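Local coordinates for putative surface anchored protein (Clostridium perfringens B, PDB 4NI6) that probably forms one Ig-like repeat in the shaft of a cell-surface adhesin, stabilised by an autocatalytically formed internal threonine-glutamine ester cross-link, at residues 47-52 / 105-110; 41-46 / 121-126; 17-22 / 134-139. One frame throughout, in Å; residues are numbered along the deposited sequence. Where two conformers were deposited one is given.

How the interactions relate
All three contacts reach one mixed sheet of the Ig-like domain, but at opposite sides of the chain's centre: interactions 1 and 2 lie side by side, with centres 7 Å apart, whereas interaction 3 is about 28 Å from either, centre to centre. Strand 121-139 serves both interaction 2 and interaction 3. Interaction 3 is the buried one, a parallel strand pair; interaction 1, an antiparallel pair beside a corner of the chain, is partly buried; interaction 2 is a surface contact of a loop, held by a side-chain amide instead of a backbone ladder. Interactions 1 and 2 are joined directly, through Tyr48 and Gln123.

Interaction 1: 47-52 / 105-110; sequences KYNLTG and ESVENL
Glu105 pairs with Asn49 through both backbone bonds of an antiparallel hydrogen-bonded pair, Asn49 N giving to Glu105 O at 2.8 Å and Glu105 N to Asn49 O at 3.0 Å. Their side chains run side by side in the same direction from one face of the sheet, with amide and carboxylate planes turned 71° apart. This brings Asn49 OD1 to 3.0 Å from Glu105 OE1, a meeting of two acceptors and not a bond, while the Asn49 amide nitrogen bonds weakly to Glu72.

Ser106 forms the next, non-hydrogen-bonded pair with Tyr48. Its CB makes an off-centre CH-pi contact with the Tyr48 ring, coming within 3.6 Å of CE2. With chi1 at 64°, Ser106 OG sits between its own N and carbonyl carbon, and it bonds Glu108 O at 2.7 Å.

The pairing belongs to strands 47-57 and 97-106 in a sheet of the Ig-like fold, and the chain turns a corner at 107 and 108. Val107 N gives a nearly straight bond to Lys47 O (171°). Val107 CG2 rests beside Lys47 CB and lies 3.6 Å from Asn49 ND2, the Val107 and Asn49 side chains crossing at about a right angle. Beyond the corner, a water links Lys47 O to Glu108 N. Leu110 then brings CD1 to 3.7 Å from Tyr48 OH, a hydroxyl hydrogen-bonded to Gln123.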
loop_
_atom_site.group_PDB
_atom_site.type_symbol
_atom_site.label_atom_id
_atom_site.label_comp_id
_atom_site.label_asym_id
_atom_site.label_seq_id
_atom_site.Cartn_x
_atom_site.Cartn_y
_atom_site.Cartn_z
ATOM N N LYS A 47 -9.219 -1.957 -16.086
ATOM C CA LYS A 47 -9.312 -1.108 -14.882
ATOM C C LYS A 47 -9.443 -1.955 -13.627
ATOM O O LYS A 47 -10.115 -3.023 -13.632
ATOM C CB LYS A 47 -10.537 -0.200 -14.981
ATOM C CG LYS A 47 -10.434 0.862 -16.058
ATOM C CD LYS A 47 -11.487 1.956 -15.954
ATOM C CE LYS A 47 -12.902 1.412 -16.101
ATOM N NZ LYS A 47 -13.906 2.491 -16.333
ATOM N N TYR A 48 -8.836 -1.446 -12.549
ATOM C CA TYR A 48 -8.864 -2.060 -11.212
ATOM C C TYR A 48 -9.220 -1.012 -10.177
ATOM O O TYR A 48 -8.866 0.153 -10.349
ATOM C CB TYR A 48 -7.498 -2.663 -10.840
ATOM C CG TYR A 48 -7.121 -3.865 -11.682
ATOM C CD1 TYR A 48 -6.657 -3.708 -12.998
ATOM C CD2 TYR A 48 -7.154 -5.134 -11.141
ATOM C CE1 TYR A 48 -6.370 -4.817 -13.800
ATOM C CE2 TYR A 48 -6.889 -6.244 -11.927
ATOM C CZ TYR A 48 -6.458 -6.067 -13.237
ATOM O OH TYR A 48 -6.225 -7.157 -14.076
ATOM N N ASN A 49 -9.996 -1.424 -9.182
ATOM C CA ASN A 49 -10.183 -0.627 -7.983
ATOM C C ASN A 49 -8.997 -0.932 -7.059
ATOM O O ASN A 49 -8.855 -2.057 -6.580
ATOM C CB ASN A 49 -11.455 -1.090 -7.255
ATOM C CG ASN A 49 -12.681 -1.327 -8.171
ATOM O OD1 ASN A 49 -13.353 -2.383 -8.097
ATOM N ND2 ASN A 49 -13.059 -0.324 -8.925
ATOM N N LEU A 50 -8.182 0.087 -6.750
ATOM C CA LEU A 50 -7.019 -0.078 -5.866
ATOM C C LEU A 50 -7.353 0.519 -4.510
ATOM O O LEU A 50 -7.590 1.732 -4.420
ATOM C CB LEU A 50 -5.804 0.606 -6.477
ATOM C CG LEU A 50 -4.534 0.503 -5.611
ATOM C CD1 LEU A 50 -4.043 -0.929 -5.499
ATOM C CD2 LEU A 50 -3.424 1.411 -6.116
ATOM N N THR A 51 -7.432 -0.330 -3.508
ATOM C CA THR A 51 -7.621 0.161 -2.122
ATOM C C THR A 51 -6.344 -0.002 -1.331
ATOM O O THR A 51 -5.811 -1.087 -1.183
ATOM C CB THR A 51 -8.733 -0.619 -1.407
ATOM O OG1 THR A 51 -9.968 -0.418 -2.098
ATOM C CG2 THR A 51 -8.883 -0.144 0.067
ATOM N N GLY A 52 -5.843 1.122 -0.820
ATOM C CA GLY A 52 -4.701 1.118 0.094
ATOM C C GLY A 52 -5.132 1.474 1.490
ATOM O O GLY A 52 -6.045 2.261 1.677
ATOM N N GLU A 105 -8.610 -4.965 -7.251
ATOM C CA GLU A 105 -9.700 -5.816 -7.710
ATOM C C GLU A 105 -10.149 -5.335 -9.094
ATOM O O GLU A 105 -10.519 -4.176 -9.267
ATOM C CB GLU A 105 -10.878 -5.705 -6.751
ATOM C CG GLU A 105 -12.112 -6.503 -7.187
ATOM C CD GLU A 105 -13.350 -6.074 -6.434
ATOM O OE1 GLU A 105 -13.650 -4.858 -6.376
ATOM O OE2 GLU A 105 -14.018 -6.962 -5.883
ATOM N N SER A 106 -10.218 -6.232 -10.080
ATOM C CA SER A 106 -10.622 -5.765 -11.413
ATOM C C SER A 106 -12.062 -5.261 -11.396
ATOM O O SER A 106 -12.903 -5.773 -10.643
ATOM C CB SER A 106 -10.412 -6.847 -12.470
ATOM O OG SER A 106 -11.242 -7.992 -12.247
ATOM N N VAL A 107 -12.351 -4.282 -12.264
ATOM C CA VAL A 107 -13.695 -3.769 -12.413
ATOM C C VAL A 107 -14.606 -4.789 -13.126
ATOM O O VAL A 107 -15.764 -4.978 -12.742
ATOM C CB VAL A 107 -13.694 -2.431 -13.180
ATOM C CG1 VAL A 107 -15.112 -1.974 -13.503
ATOM C CG2 VAL A 107 -12.964 -1.360 -12.361
ATOM N N GLU A 108 -14.045 -5.439 -14.141
ATOM C CA GLU A 108 -14.752 -6.450 -14.934
ATOM C C GLU A 108 -14.490 -7.855 -14.401
ATOM O O GLU A 108 -13.464 -8.110 -13.762
ATOM C CB GLU A 108 -14.300 -6.360 -16.390
ATOM C CG GLU A 108 -14.409 -4.974 -16.993
ATOM C CD GLU A 108 -15.841 -4.546 -17.214
ATOM O OE1 GLU A 108 -16.067 -3.331 -17.398
ATOM O OE2 GLU A 108 -16.727 -5.428 -17.268
ATOM N N ASN A 109 -15.395 -8.784 -14.716
ATOM C CA ASN A 109 -15.102 -10.192 -14.496
ATOM C C ASN A 109 -14.012 -10.640 -15.465
ATOM O O ASN A 109 -14.134 -10.430 -16.675
ATOM C CB ASN A 109 -16.375 -11.041 -14.680
ATOM C CG ASN A 109 -17.361 -10.863 -13.533
ATOM O OD1 ASN A 109 -16.974 -10.616 -12.391
ATOM N ND2 ASN A 109 -18.648 -10.988 -13.841
ATOM N N LEU A 110 -12.963 -11.265 -14.940
ATOM C CA LEU A 110 -11.825 -11.679 -15.745
ATOM C C LEU A 110 -11.460 -13.153 -15.532
ATOM O O LEU A 110 -10.603 -13.675 -16.239
ATOM C CB LEU A 110 -10.605 -10.803 -15.440
ATOM C CG LEU A 110 -10.705 -9.301 -15.749
ATOM C CD1 LEU A 110 -9.458 -8.586 -15.235
ATOM C CD2 LEU A 110 -10.871 -9.071 -17.251
HETATM O O HOH W 1 -11.430 -4.875 -15.226
#

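Interaction 2: 41-46 / 121-126; sequences DLVANE and TKQVVK
Gln123 reaches from its strand to the loop 41-46 and gives the one hydrogen bond between them, NE2 to Asp41 O at 3.1 Å. The bond is moderately straight (156° at the hydrogen); the acceptor lies close to the plane of the Gln123 amide, and the donor lies in the plane of the Asp41 carbonyl. An extended chain makes the span possible: CG is anti to the backbone N (chi1 -175°) and CD continues the same line. The other end of the amide is held as well, since Gln123 OE1 is hydrogen-bonded to Tyr48 OH, and that hydroxyl is also hydrogen-bonded to Val43 N.

Apolar contact comes from Leu42, whose CD2 methyl meets Val125 CG2 at 3.6 Å. The same methyl sits over one face of the Gln123 amide, 4.1 Å from CD, as the two side chains cross at about a right angle. Val43 adds a slighter touch, its CG2 standing 4.0 Å from Gln123 OE1.

No backbone hydrogen bond runs between 41-46 and 121-126. The loop, which links strands 31-39 and 47-57 of the Ig-like domain, has its own type II beta turn from Val43 to Glu46, closed by Glu46 N to Val43 O at 3.2 Å, and its backbone also bonds to Ala75 and Gly79.

With both ends of its amide engaged, Gln123 is consistent with a single orientation, NE2 toward the loop carbonyl and OE1 toward the hydroxyl, and it ties loop and strand together by a side chain.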
loop_
_atom_site.group_PDB
_atom_site.type_symbol
_atom_site.label_atom_id
_atom_site.label_comp_id
_atom_site.label_asym_id
_atom_site.label_seq_id
_atom_site.Cartn_x
_atom_site.Cartn_y
_atom_site.Cartn_z
ATOM N N ASP A 41 1.315 -9.643 -13.939
ATOM C CA ASP A 41 0.304 -10.676 -14.140
ATOM C C ASP A 41 -1.137 -10.206 -13.957
ATOM O O ASP A 41 -2.042 -10.988 -13.666
ATOM C CB ASP A 41 0.646 -11.920 -13.330
ATOM C CG ASP A 41 1.805 -12.687 -13.936
ATOM O OD1 ASP A 41 1.715 -13.060 -15.128
ATOM O OD2 ASP A 41 2.868 -12.750 -13.299
ATOM N N LEU A 42 -1.354 -8.925 -14.232
ATOM C CA LEU A 42 -2.684 -8.396 -14.392
ATOM C C LEU A 42 -3.085 -8.472 -15.875
ATOM O O LEU A 42 -2.327 -8.972 -16.717
ATOM C CB LEU A 42 -2.738 -6.957 -13.866
ATOM C CG LEU A 42 -2.320 -6.805 -12.388
ATOM C CD1 LEU A 42 -2.706 -5.425 -11.867
ATOM C CD2 LEU A 42 -2.911 -7.886 -11.507
ATOM N N VAL A 43 -4.255 -7.946 -16.187
ATOM C CA VAL A 43 -4.734 -8.019 -17.568
ATOM C C VAL A 43 -4.562 -6.638 -18.215
ATOM O O VAL A 43 -5.074 -5.612 -17.731
ATOM C CB VAL A 43 -6.211 -8.458 -17.630
ATOM C CG1 VAL A 43 -6.714 -8.465 -19.081
ATOM C CG2 VAL A 43 -6.357 -9.850 -17.012
ATOM N N ALA A 44 -3.754 -6.595 -19.257
ATOM C CA ALA A 44 -3.484 -5.357 -19.945
ATOM C C ALA A 44 -4.750 -4.580 -20.287
ATOM O O ALA A 44 -5.752 -5.153 -20.794
ATOM C CB ALA A 44 -2.654 -5.622 -21.198
ATOM N N ASN A 45 -4.687 -3.268 -20.027
ATOM C CA ASN A 45 -5.695 -2.303 -20.404
ATOM C C ASN A 45 -6.949 -2.363 -19.578
ATOM O O ASN A 45 -7.884 -1.600 -19.824
ATOM C CB ASN A 45 -5.987 -2.351 -21.905
ATOM C CG ASN A 45 -4.725 -2.233 -22.710
ATOM O OD1 ASN A 45 -3.943 -1.302 -22.521
ATOM N ND2 ASN A 45 -4.491 -3.206 -23.593
ATOM N N GLU A 46 -6.986 -3.248 -18.589
ATOM C CA GLU A 46 -8.145 -3.391 -17.732
ATOM C C GLU A 46 -8.065 -2.448 -16.516
ATOM O O GLU A 46 -6.971 -2.254 -15.931
ATOM C CB GLU A 46 -8.294 -4.845 -17.237
ATOM C CG GLU A 46 -8.773 -5.802 -18.310
ATOM C CD GLU A 46 -10.185 -5.533 -18.767
ATOM O OE1 GLU A 46 -11.074 -5.095 -18.020
ATOM O OE2 GLU A 46 -10.473 -6.079 -19.825
ATOM N N THR A 121 -16.032 -13.823 -12.125
ATOM C CA THR A 121 -15.243 -13.457 -10.954
ATOM C C THR A 121 -14.237 -12.393 -11.333
ATOM O O THR A 121 -13.642 -12.428 -12.386
ATOM C CB THR A 121 -14.511 -14.679 -10.346
ATOM O OG1 THR A 121 -15.479 -15.662 -9.945
ATOM C CG2 THR A 121 -13.690 -14.271 -9.150
ATOM N N LYS A 122 -14.081 -11.407 -10.446
ATOM C CA LYS A 122 -13.080 -10.340 -10.593
ATOM C C LYS A 122 -11.692 -10.866 -10.165
ATOM O O LYS A 122 -11.590 -11.691 -9.250
ATOM C CB LYS A 122 -13.471 -9.098 -9.751
ATOM C CG LYS A 122 -14.822 -8.446 -10.088
ATOM C CD LYS A 122 -15.258 -7.387 -9.056
ATOM C CE LYS A 122 -16.698 -6.906 -9.276
ATOM N NZ LYS A 122 -17.200 -5.859 -8.334
ATOM N N GLN A 123 -10.649 -10.479 -10.898
ATOM C CA GLN A 123 -9.276 -10.778 -10.499
ATOM C C GLN A 123 -8.912 -9.921 -9.285
ATOM O O GLN A 123 -9.045 -8.699 -9.341
ATOM C CB GLN A 123 -8.299 -10.451 -11.626
ATOM C CG GLN A 123 -6.883 -10.876 -11.259
ATOM C CD GLN A 123 -5.873 -10.537 -12.319
ATOM O OE1 GLN A 123 -6.034 -9.590 -13.073
ATOM N NE2 GLN A 123 -4.791 -11.273 -12.334
ATOM N N VAL A 124 -8.506 -10.557 -8.193
ATOM C CA VAL A 124 -8.060 -9.835 -6.979
ATOM C C VAL A 124 -6.618 -10.216 -6.790
ATOM O O VAL A 124 -6.276 -11.386 -6.680
ATOM C CB VAL A 124 -8.906 -10.268 -5.767
ATOM C CG1 VAL A 124 -8.298 -9.716 -4.482
ATOM C CG2 VAL A 124 -10.340 -9.780 -5.929
ATOM N N VAL A 125 -5.779 -9.195 -6.646
ATOM C CA VAL A 125 -4.370 -9.386 -6.348
ATOM C C VAL A 125 -4.030 -8.401 -5.231
ATOM O O VAL A 125 -4.385 -7.218 -5.274
ATOM C CB VAL A 125 -3.503 -9.107 -7.591
ATOM C CG1 VAL A 125 -2.051 -9.440 -7.328
ATOM C CG2 VAL A 125 -4.003 -9.953 -8.771
ATOM N N LYS A 126 -3.417 -8.919 -4.181
ATOM C CA LYS A 126 -3.230 -8.103 -2.998
ATOM C C LYS A 126 -1.856 -8.270 -2.385
ATOM O O LYS A 126 -1.143 -9.219 -2.685
ATOM C CB LYS A 126 -4.318 -8.422 -2.004
ATOM C CG LYS A 126 -4.205 -9.790 -1.378
ATOM C CD LYS A 126 -5.499 -10.162 -0.674
ATOM C CE LYS A 126 -6.683 -10.060 -1.618
ATOM N NZ LYS A 126 -7.985 -10.072 -0.894
#

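Interaction 3: 17-22 / 134-139; sequences EKEALV and AQTLIV
Ala20 and Leu137 lead a short parallel beta pairing, in which strand 20-22 runs beside strand 136-139 at the edge of a sheet of the Ig-like domain. The two axes come within 4.7 Å at an angle of 22°. Three backbone bonds join them: Ala20 N to Thr136 O, Ile138 N to Ala20 O and Val22 N to Ile138 O, the last almost straight at 176°. Ala20 O is also approached by Leu137 CA at 3.1 Å, a CA-H...O contact beside its bond to Ile138 N.

The tightly enclosed side is the face that carries Ala20, Val22, Leu137 and Val139, all buried. Ala20 CB meets Leu137 CB at 4.0 Å, and Val22 CG2 lies rather farther, 4.4 Å, from Leu137 CD1. Ala9 of strand 3-9 touches both Val22 and Leu137, so this face packs against the other sheet of the sandwich. Two residues before Leu137, on the short 3-10 segment that leads into the strand, Gln135 is joined through CD to Thr5 OG1, the ester cross-link of the domain.

Leu21 and Ile138 occupy the opposite face, where side-chain approaches between the two segments are just as short but less shielded from solvent. They lie side by side and point the same way, Leu21 CD2 resting 3.9 Å from Ile138 CB. Glu19, just before the strand, is partly exposed too, and what it offers is mainly its carbon chain, bent at chi2 (85°) to swing CD round. The buried Thr136 stands alongside Glu19, its CG2 methyl 3.5 Å from Glu19 CG, while its hydroxyl is hydrogen-bonded to Asp132 O. Ile138 crosses the carboxylate end obliquely, its CD1 methyl 3.7 Å from Glu19 CD.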
loop_
_atom_site.group_PDB
_atom_site.type_symbol
_atom_site.label_atom_id
_atom_site.label_comp_id
_atom_site.label_asym_id
_atom_site.label_seq_id
_atom_site.Cartn_x
_atom_site.Cartn_y
_atom_site.Cartn_z
ATOM N N GLU A 17 14.731 -4.633 3.802
ATOM C CA GLU A 17 15.520 -4.811 5.007
ATOM C C GLU A 17 15.441 -3.687 6.028
ATOM O O GLU A 17 16.006 -3.824 7.099
ATOM C CB GLU A 17 16.971 -5.119 4.674
ATOM C CG GLU A 17 17.708 -4.009 3.961
ATOM C CD GLU A 17 19.181 -4.345 3.834
ATOM O OE1 GLU A 17 19.678 -5.178 4.631
ATOM O OE2 GLU A 17 19.821 -3.856 2.889
ATOM N N LYS A 18 14.734 -2.600 5.729
ATOM C CA LYS A 18 14.708 -1.460 6.670
ATOM C C LYS A 18 13.461 -0.631 6.452
ATOM O O LYS A 18 13.220 -0.131 5.350
ATOM C CB LYS A 18 15.967 -0.580 6.502
ATOM C CG LYS A 18 16.061 0.637 7.423
ATOM C CD LYS A 18 17.215 1.533 6.985
ATOM C CE LYS A 18 17.306 2.805 7.821
ATOM N NZ LYS A 18 18.485 3.632 7.430
ATOM N N GLU A 19 12.662 -0.487 7.505
ATOM C CA GLU A 19 11.479 0.362 7.474
ATOM C C GLU A 19 11.865 1.807 7.146
ATOM O O GLU A 19 12.977 2.255 7.477
ATOM C CB GLU A 19 10.777 0.335 8.850
ATOM C CG GLU A 19 10.340 -1.024 9.375
ATOM C CD GLU A 19 11.401 -1.819 10.118
ATOM O OE1 GLU A 19 12.611 -1.441 10.135
ATOM O OE2 GLU A 19 10.968 -2.825 10.747
ATOM N N ALA A 20 10.949 2.546 6.528
ATOM C CA ALA A 20 11.129 4.009 6.370
ATOM C C ALA A 20 11.099 4.671 7.740
ATOM O O ALA A 20 10.142 4.503 8.476
ATOM C CB ALA A 20 10.014 4.579 5.522
ATOM N N LEU A 21 12.148 5.415 8.069
ATOM C CA LEU A 21 12.201 6.081 9.355
ATOM C C LEU A 21 11.826 7.564 9.254
ATOM O O LEU A 21 12.262 8.289 8.350
ATOM C CB LEU A 21 13.614 5.952 9.939
ATOM C CG LEU A 21 14.073 4.537 10.282
ATOM C CD1 LEU A 21 15.476 4.512 10.854
ATOM C CD2 LEU A 21 13.092 3.800 11.176
ATOM N N VAL A 22 10.942 7.960 10.149
ATOM C CA VAL A 22 10.603 9.372 10.323
ATOM C C VAL A 22 11.165 9.862 11.648
ATOM O O VAL A 22 10.879 9.269 12.680
ATOM C CB VAL A 22 9.061 9.574 10.345
ATOM C CG1 VAL A 22 8.721 11.053 10.496
ATOM C CG2 VAL A 22 8.400 8.995 9.101
ATOM N N ALA A 134 9.361 -3.142 3.507
ATOM C CA ALA A 134 9.316 -2.181 2.423
ATOM C C ALA A 134 8.049 -1.334 2.465
ATOM O O ALA A 134 8.025 -0.246 1.893
ATOM C CB ALA A 134 9.471 -2.860 1.059
ATOM N N GLN A 135 7.004 -1.871 3.081
ATOM C CA GLN A 135 5.706 -1.216 3.227
ATOM C C GLN A 135 5.530 -0.503 4.555
ATOM O O GLN A 135 4.442 -0.031 4.865
ATOM C CB GLN A 135 4.562 -2.249 3.057
ATOM C CG GLN A 135 4.574 -2.955 1.719
ATOM C CD GLN A 135 4.120 -2.070 0.582
ATOM O OE1 GLN A 135 3.979 -0.864 0.645
ATOM N N THR A 136 6.586 -0.517 5.396
ATOM C CA THR A 136 6.481 -0.121 6.788
ATOM C C THR A 136 7.251 1.185 7.050
ATOM O O THR A 136 8.298 1.397 6.503
ATOM C CB THR A 136 7.024 -1.252 7.688
ATOM O OG1 THR A 136 6.315 -2.453 7.411
ATOM C CG2 THR A 136 6.836 -0.991 9.175
ATOM N N LEU A 137 6.674 2.023 7.932
ATOM C CA LEU A 137 7.363 3.180 8.454
ATOM C C LEU A 137 7.330 3.120 9.970
ATOM O O LEU A 137 6.409 2.607 10.567
ATOM C CB LEU A 137 6.775 4.465 7.878
ATOM C CG LEU A 137 5.384 4.875 8.378
ATOM C CD1 LEU A 137 5.493 5.764 9.627
ATOM C CD2 LEU A 137 4.533 5.577 7.342
ATOM N N ILE A 138 8.342 3.733 10.591
ATOM C CA ILE A 138 8.395 3.876 12.054
ATOM C C ILE A 138 8.667 5.340 12.400
ATOM O O ILE A 138 9.503 5.954 11.745
ATOM C CB ILE A 138 9.535 3.009 12.649
ATOM C CG1 ILE A 138 9.241 1.521 12.444
ATOM C CG2 ILE A 138 9.708 3.310 14.150
ATOM C CD1 ILE A 138 10.416 0.590 12.699
ATOM N N VAL A 139 7.827 5.918 13.271
ATOM C CA VAL A 139 8.093 7.288 13.751
ATOM C C VAL A 139 8.946 7.277 15.007
ATOM O O VAL A 139 8.599 6.551 15.934
ATOM C CB VAL A 139 6.785 8.016 14.038
ATOM C CG1 VAL A 139 7.081 9.476 14.361
ATOM C CG2 VAL A 139 5.824 7.916 12.863
#